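Local coordinates for aspartate aminotransferase (Rhodobacter sphaeroides, PDB 3NRA), which probably catalyses the pyridoxal-phosphate-dependent transfer of an amino group from L-aspartate to 2-oxoglutarate, giving oxaloacetate and L-glutamate, at residues Arg295-Phe298 against Asp299-Pro302. Numbering follows the deposited sequence.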
loop_
_atom_site.group_PDB
_atom_site.type_symbol
_atom_site.label_atom_id
_atom_site.label_comp_id
_atom_site.label_asym_id
_atom_site.label_seq_id
_atom_site.Cartn_x
_atom_site.Cartn_y
_atom_site.Cartn_z
ATOM N N ARG B 295 -9.594 12.235 -11.636
ATOM C CA ARG B 295 -10.369 12.782 -12.767
ATOM C C ARG B 295 -10.079 14.285 -13.006
ATOM O O ARG B 295 -10.206 14.784 -14.152
ATOM C CB ARG B 295 -11.867 12.543 -12.560
ATOM C CG ARG B 295 -12.258 11.061 -12.532
ATOM C CD ARG B 295 -13.803 10.857 -12.646
ATOM N NE ARG B 295 -14.140 9.430 -12.802
ATOM C CZ ARG B 295 -14.501 8.601 -11.809
ATOM N NH1 ARG B 295 -14.635 9.029 -10.543
ATOM N NH2 ARG B 295 -14.733 7.314 -12.087
ATOM N N GLY B 296 -9.663 14.984 -11.934
ATOM C CA GLY B 296 -9.286 16.401 -12.006
ATOM C C GLY B 296 -7.797 16.682 -12.277
ATOM O O GLY B 296 -7.418 17.838 -12.447
ATOM N N TRP B 297 -6.959 15.633 -12.276
ATOM C CA TRP B 297 -5.522 15.799 -12.330
ATOM C C TRP B 297 -5.102 16.191 -13.741
ATOM O O TRP B 297 -5.491 15.525 -14.731
ATOM C CB TRP B 297 -4.806 14.502 -11.904
ATOM C CG TRP B 297 -3.299 14.651 -11.704
ATOM C CD1 TRP B 297 -2.627 15.772 -11.295
ATOM C CD2 TRP B 297 -2.299 13.614 -11.832
ATOM N NE1 TRP B 297 -1.265 15.507 -11.208
ATOM C CE2 TRP B 297 -1.043 14.199 -11.533
ATOM C CE3 TRP B 297 -2.343 12.274 -12.203
ATOM C CZ2 TRP B 297 0.142 13.482 -11.586
ATOM C CZ3 TRP B 297 -1.157 11.561 -12.277
ATOM C CH2 TRP B 297 0.061 12.158 -11.966
ATOM N N PHE B 298 -4.343 17.291 -13.830
ATOM C CA PHE B 298 -3.968 17.948 -15.108
ATOM C C PHE B 298 -5.144 18.635 -15.809
ATOM O O PHE B 298 -5.028 19.032 -16.961
ATOM C CB PHE B 298 -3.257 16.967 -16.068
ATOM C CG PHE B 298 -1.845 16.694 -15.707
ATOM C CD1 PHE B 298 -0.852 17.617 -16.011
ATOM C CD2 PHE B 298 -1.490 15.528 -15.061
ATOM C CE1 PHE B 298 0.457 17.379 -15.677
ATOM C CE2 PHE B 298 -0.183 15.282 -14.735
ATOM C CZ PHE B 298 0.796 16.207 -15.036
ATOM N N ASP B 299 -6.258 18.817 -15.106
ATOM C CA ASP B 299 -7.383 19.533 -15.661
ATOM C C ASP B 299 -7.887 20.562 -14.645
ATOM O O ASP B 299 -9.088 20.840 -14.561
ATOM C CB ASP B 299 -8.491 18.544 -16.045
ATOM C CG ASP B 299 -9.632 19.199 -16.832
ATOM O OD1 ASP B 299 -9.365 20.062 -17.680
ATOM O OD2 ASP B 299 -10.800 18.861 -16.560
ATOM N N GLU B 300 -6.952 21.175 -13.933
ATOM C CA GLU B 300 -7.280 22.154 -12.920
ATOM C C GLU B 300 -7.653 23.463 -13.621
ATOM O O GLU B 300 -7.352 23.650 -14.812
ATOM C CB GLU B 300 -6.090 22.371 -11.962
ATOM C CG GLU B 300 -5.630 21.090 -11.208
ATOM C CD GLU B 300 -4.699 20.175 -12.036
ATOM O OE1 GLU B 300 -4.377 20.514 -13.199
ATOM O OE2 GLU B 300 -4.261 19.120 -11.517
ATOM N N ALA B 301 -8.285 24.370 -12.897
ATOM C CA ALA B 301 -8.620 25.699 -13.463
ATOM C C ALA B 301 -7.365 26.350 -14.115
ATOM O O ALA B 301 -6.262 26.238 -13.573
ATOM C CB ALA B 301 -9.204 26.618 -12.369
ATOM N N PRO B 302 -7.532 26.988 -15.301
ATOM C CA PRO B 302 -6.418 27.749 -15.903
ATOM C C PRO B 302 -5.798 28.780 -14.921
ATOM O O PRO B 302 -6.533 29.468 -14.202
ATOM C CB PRO B 302 -7.085 28.479 -17.086
ATOM C CG PRO B 302 -8.283 27.673 -17.419
ATOM C CD PRO B 302 -8.760 27.063 -16.127
HETATM O O HOH W 1 -11.598 16.234 -16.198
HETATM O O HOH W 2 -9.444 19.880 -11.290
#
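Gly296 O accepts a 3.1 Å hydrogen bond from Asp299 N, closing a type II beta turn in the surface loop that leads to helix 304-324 of this aminotransferase. The donor sits above the Gly296 carbonyl plane. At the third turn position Phe298 takes a left-handed backbone, commoner for glycine or asparagine. The closing bond does not use Phe298 N, and a side chain accepts from it: Glu300 OE2 lies 2.9 Å from Phe298 N, whose N-H comes to OE2 from above the carboxylate plane, 38° out of it. Glutamate suits the site because the bend at chi2 (82°) turns its carboxylate back to Phe298 N, while OE1 keeps a salt bridge to Arg223. An alanine in place of Glu300 would probably cost Phe298 N this acceptor and Arg223 that salt bridge.

Two aromatic rings make the next contacts. Glu300 OE2 reaches the edge of the Trp297 indole, 3.7 Å from CD1, with carboxylate and ring planes 83° apart. Tryptophan offers this buried place a flat ring, and its NE1 bonds to Glu255. Phe298 CE2 lies over one face of the Trp297 indole, 3.4 Å above its plane and offset toward the rim; the phenyl also makes a cation-pi contact with Arg223.

At exposed Asp299 a carboxylate suits a solvent-facing site: one water donates to Arg295 O at 2.9 Å and to Asp299 OD2 at 2.8 Å.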